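Local structure of lectin-related NK cell receptor LY49L1 (Mus musculus, 3G8K) at the interface of chains A and B. The protein acts, through the C-type lectin-like domain present here, as a natural killer cell receptor of the Ly49 family, which recognises MHC class I. Numbering follows the deposited sequence. Chains: chain A/B, Lectin-related NK cell receptor LY49L1.

Contact 1: the interface of chains A and B. Residues chain A 10-13; chain B 11-13, 57.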
loop_
_atom_site.group_PDB
_atom_site.type_symbol
_atom_site.label_atom_id
_atom_site.label_comp_id
_atom_site.label_asym_id
_atom_site.label_seq_id
_atom_site.Cartn_x
_atom_site.Cartn_y
_atom_site.Cartn_z
ATOM N N TYR A 10 -2.897 7.305 4.031
ATOM C CA TYR A 10 -2.241 6.408 3.066
ATOM C C TYR A 10 -3.267 5.756 2.215
ATOM O O TYR A 10 -4.418 5.698 2.595
ATOM C CB TYR A 10 -1.427 5.324 3.760
ATOM C CG TYR A 10 -2.119 4.631 4.911
ATOM C CD1 TYR A 10 -1.892 5.044 6.217
ATOM C CD2 TYR A 10 -2.951 3.551 4.695
ATOM C CE1 TYR A 10 -2.499 4.377 7.275
ATOM C CE2 TYR A 10 -3.560 2.874 5.737
ATOM C CZ TYR A 10 -3.343 3.304 7.025
ATOM O OH TYR A 10 -3.954 2.662 8.073
ATOM N N TRP A 11 -2.857 5.198 1.060
ATOM C CA TRP A 11 -3.822 4.516 0.233
ATOM C C TRP A 11 -3.036 3.690 -0.737
ATOM O O TRP A 11 -1.868 3.820 -0.809
ATOM C CB TRP A 11 -4.775 5.506 -0.480
ATOM C CG TRP A 11 -4.171 6.474 -1.545
ATOM C CD1 TRP A 11 -4.191 6.321 -2.914
ATOM C CD2 TRP A 11 -3.538 7.757 -1.298
ATOM N NE1 TRP A 11 -3.630 7.422 -3.521
ATOM C CE2 TRP A 11 -3.206 8.307 -2.559
ATOM C CE3 TRP A 11 -3.257 8.502 -0.133
ATOM C CZ2 TRP A 11 -2.575 9.539 -2.688
ATOM C CZ3 TRP A 11 -2.639 9.702 -0.256
ATOM C CH2 TRP A 11 -2.307 10.226 -1.513
ATOM N N PHE A 12 -3.665 2.790 -1.458
ATOM C CA PHE A 12 -2.864 2.071 -2.445
ATOM C C PHE A 12 -3.625 1.728 -3.697
ATOM O O PHE A 12 -4.827 1.926 -3.722
ATOM C CB PHE A 12 -2.027 0.945 -1.795
ATOM C CG PHE A 12 -2.813 -0.104 -1.108
ATOM C CD1 PHE A 12 -3.454 -1.122 -1.861
ATOM C CD2 PHE A 12 -2.819 -0.177 0.273
ATOM C CE1 PHE A 12 -4.204 -2.176 -1.210
ATOM C CE2 PHE A 12 -3.521 -1.207 0.934
ATOM C CZ PHE A 12 -4.232 -2.231 0.187
ATOM N N CYS A 13 -2.894 1.351 -4.747
ATOM C CA CYS A 13 -3.479 1.147 -6.034
ATOM C C CYS A 13 -2.943 -0.132 -6.610
ATOM O O CYS A 13 -1.841 -0.556 -6.295
ATOM C CB CYS A 13 -3.206 2.346 -6.973
ATOM S SG CYS A 13 -3.753 3.977 -6.284
ATOM N N TRP B 11 1.127 0.341 -5.983
ATOM C CA TRP B 11 2.014 1.368 -5.461
ATOM C C TRP B 11 1.302 1.946 -4.308
ATOM O O TRP B 11 0.137 1.703 -4.136
ATOM C CB TRP B 11 2.316 2.418 -6.565
ATOM C CG TRP B 11 1.096 3.229 -7.094
ATOM C CD1 TRP B 11 0.735 4.475 -6.698
ATOM C CD2 TRP B 11 0.162 2.860 -8.170
ATOM N NE1 TRP B 11 -0.334 4.914 -7.437
ATOM C CE2 TRP B 11 -0.709 3.945 -8.341
ATOM C CE3 TRP B 11 0.044 1.750 -9.026
ATOM C CZ2 TRP B 11 -1.729 3.952 -9.298
ATOM C CZ3 TRP B 11 -0.968 1.720 -9.945
ATOM C CH2 TRP B 11 -1.859 2.794 -10.076
ATOM N N PHE B 12 1.964 2.766 -3.525
ATOM C CA PHE B 12 1.187 3.413 -2.491
ATOM C C PHE B 12 1.595 4.792 -2.205
ATOM O O PHE B 12 2.545 5.221 -2.748
ATOM C CB PHE B 12 0.947 2.519 -1.271
ATOM C CG PHE B 12 2.147 2.010 -0.620
ATOM C CD1 PHE B 12 2.863 2.841 0.291
ATOM C CD2 PHE B 12 2.501 0.687 -0.781
ATOM C CE1 PHE B 12 4.039 2.344 0.985
ATOM C CE2 PHE B 12 3.631 0.168 -0.133
ATOM C CZ PHE B 12 4.417 1.004 0.774
ATOM N N CYS B 13 0.788 5.502 -1.424
ATOM C CA CYS B 13 1.030 6.868 -1.083
ATOM C C CYS B 13 0.736 7.160 0.365
ATOM O O CYS B 13 -0.102 6.519 1.004
ATOM C CB CYS B 13 0.137 7.785 -1.936
ATOM S SG CYS B 13 0.186 7.403 -3.762
ATOM N N LEU B 57 3.485 -0.424 6.007
ATOM C CA LEU B 57 2.855 -0.848 4.767
ATOM C C LEU B 57 3.651 -1.628 3.723
ATOM O O LEU B 57 3.008 -2.288 2.888
ATOM C CB LEU B 57 1.956 0.230 4.097
ATOM C CG LEU B 57 0.418 -0.144 4.061
ATOM C CD1 LEU B 57 -0.548 0.612 2.987
ATOM C CD2 LEU B 57 0.142 -1.691 3.942
#
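Strand 10-14 of chain A pairs with strand 10-14 of chain B in antiparallel register, A:Phe12 facing B:Phe12 at the centre and each Trp11 facing the other chain's Cys13. The backbone ladder supplies the polar contacts. A:Trp11 N donates to B:Cys13 O at 3.1 Å. B:Cys13 N donates back to A:Trp11 O, nearly straight at 164° at the hydrogen. On the other side of A:Phe12, A:Cys13 N donates to B:Trp11 O at 3.1 Å, and B:Trp11 N donates to A:Cys13 O, completing that pair.

Ring contacts cover one side of the ladder. The CB of B:Cys13 lies over the face of the A:Trp11 indole, 3.3 Å from the centroid of its six-membered ring, a CH-pi contact. A:Trp11 CG stands between its own backbone N and carbonyl carbon (chi1 66°), which turns the indole over the partner strand. The disulfide sulfur of B:Cys13, a residue paired with Cys18 of its own chain, also borders this ring, with SG 3.7 Å from CZ2 of A:Trp11. A:Cys13 CB likewise lies over the B:Trp11 ring, though its exact closeness there is doubtful.

Apolar contacts occupy the opposite side. The two Phe12 side chains meet through their CB atoms, 3.4 Å apart, while CD1 of B:Leu57 reaches CD2 of A:Phe12 at 3.6 Å, the two side chains crossing at about a right angle. The patch pairs strand 10-14 of two lectin-like domains, apparently extending a sheet across what is plausibly a receptor dimer.

Contact 2: the interface of chains A and B. Residues chain A 13-14, 53, 57; chain B 10, 59.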
loop_
_atom_site.group_PDB
_atom_site.type_symbol
_atom_site.label_atom_id
_atom_site.label_comp_id
_atom_site.label_asym_id
_atom_site.label_seq_id
_atom_site.Cartn_x
_atom_site.Cartn_y
_atom_site.Cartn_z
ATOM N N CYS A 13 -2.894 1.351 -4.747
ATOM C CA CYS A 13 -3.479 1.147 -6.034
ATOM C C CYS A 13 -2.943 -0.132 -6.610
ATOM O O CYS A 13 -1.841 -0.556 -6.295
ATOM C CB CYS A 13 -3.206 2.346 -6.973
ATOM S SG CYS A 13 -3.753 3.977 -6.284
ATOM N N TYR A 14 -3.741 -0.733 -7.464
ATOM C CA TYR A 14 -3.355 -1.965 -8.104
ATOM C C TYR A 14 -4.049 -1.923 -9.478
ATOM O O TYR A 14 -5.247 -1.963 -9.544
ATOM C CB TYR A 14 -3.777 -3.195 -7.288
ATOM C CG TYR A 14 -3.410 -4.550 -7.962
ATOM C CD1 TYR A 14 -2.077 -4.857 -8.292
ATOM C CD2 TYR A 14 -4.384 -5.509 -8.230
ATOM C CE1 TYR A 14 -1.705 -6.054 -8.868
ATOM C CE2 TYR A 14 -4.034 -6.749 -8.835
ATOM C CZ TYR A 14 -2.685 -7.013 -9.147
ATOM O OH TYR A 14 -2.320 -8.266 -9.743
ATOM N N PHE A 53 -3.719 -9.934 -4.311
ATOM C CA PHE A 53 -3.049 -8.702 -3.973
ATOM C C PHE A 53 -3.534 -8.040 -2.663
ATOM O O PHE A 53 -2.714 -7.664 -1.804
ATOM C CB PHE A 53 -3.114 -7.703 -5.129
ATOM C CG PHE A 53 -3.010 -6.268 -4.648
ATOM C CD1 PHE A 53 -1.755 -5.747 -4.251
ATOM C CD2 PHE A 53 -4.161 -5.451 -4.547
ATOM C CE1 PHE A 53 -1.633 -4.439 -3.755
ATOM C CE2 PHE A 53 -4.058 -4.152 -4.032
ATOM C CZ PHE A 53 -2.781 -3.625 -3.650
ATOM N N LEU A 57 -1.185 -7.023 0.424
ATOM C CA LEU A 57 -0.937 -5.632 0.760
ATOM C C LEU A 57 -1.650 -4.958 1.908
ATOM O O LEU A 57 -1.111 -3.986 2.412
ATOM C CB LEU A 57 -1.159 -4.768 -0.467
ATOM C CG LEU A 57 0.096 -4.114 -1.046
ATOM C CD1 LEU A 57 1.080 -3.587 0.099
ATOM C CD2 LEU A 57 0.844 -5.064 -2.037
ATOM N N TYR B 10 1.512 -2.263 -8.516
ATOM C CA TYR B 10 0.873 -1.693 -7.310
ATOM C C TYR B 10 1.699 -0.571 -6.756
ATOM O O TYR B 10 2.854 -0.470 -7.033
ATOM C CB TYR B 10 0.670 -2.753 -6.228
ATOM C CG TYR B 10 1.886 -3.550 -5.830
ATOM C CD1 TYR B 10 2.051 -4.832 -6.318
ATOM C CD2 TYR B 10 2.825 -3.077 -4.880
ATOM C CE1 TYR B 10 3.119 -5.601 -5.929
ATOM C CE2 TYR B 10 3.925 -3.870 -4.497
ATOM C CZ TYR B 10 4.064 -5.125 -5.070
ATOM O OH TYR B 10 5.093 -5.984 -4.773
ATOM N N PRO B 59 5.397 -4.592 1.712
ATOM C CA PRO B 59 5.496 -6.028 1.911
ATOM C C PRO B 59 6.771 -6.378 2.650
ATOM O O PRO B 59 7.676 -5.536 2.747
ATOM C CB PRO B 59 5.510 -6.596 0.471
ATOM C CG PRO B 59 4.660 -5.652 -0.313
ATOM C CD PRO B 59 4.993 -4.254 0.339
#
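The phenol ring of B:Tyr10 presents one face to A:Leu57, whose CD2 methyl stands 4.0 Å above the ring plane and over its centre. The A:Phe53 ring receives A:Tyr14 CB on one face, 3.4 Å above the plane and displaced toward the rim. In return, A:Phe53 CB lies over the centre of the A:Tyr14 ring. These two aromatic side chains therefore brace each other within chain A. From that pair, the rim carbon CE1 of A:Phe53 touches CB of B:Tyr10 at 3.8 Å, and CD1 of A:Tyr14 reaches the same CB at 4.0 Å.

A chi1 of 53° in B:Tyr10 swings the phenol across to the A:Leu57 methyl, the two side chains meeting roughly perpendicular. The branches of A:Leu57 divide their work: CD2 serves the tyrosine, and CD1 meets CD of B:Pro59 at 4.0 Å. Near the backbone, A:Cys13 O approaches B:Tyr10 CB at 3.3 Å.

Of the residues here, B:Tyr10 buries the most surface against the partner, 59 Å², followed by A:Leu57 with 37 Å². In the fold, A:Tyr14 and B:Tyr10 form an antiparallel bridge at the ends of the two strands 10-14. A:Phe53 and A:Leu57 project from helix 48-57, and B:Pro59 belongs to the loop just after the corresponding helix of chain B, so the patch packs helix and strand of one domain against strand and loop of the other.

About 7 Å separates the C-alpha centres of contact 1 and contact 2, and A:Cys13 belongs to both. Strand 10-14 of each chain runs through the two patches, while helix 48-57 enters contact 1 from chain B and contact 2 from chain A. The interface is two-fold symmetric, so contact 2 has a counterpart, with some side-chain differences, at the opposite end of the paired strands. Backbone pairing thus sets the register, and hydrophobic side chains from both helices flank it, which would limit rotation of one domain against the other. The coordinates alone do not show whether this dimer is the one used on the cell.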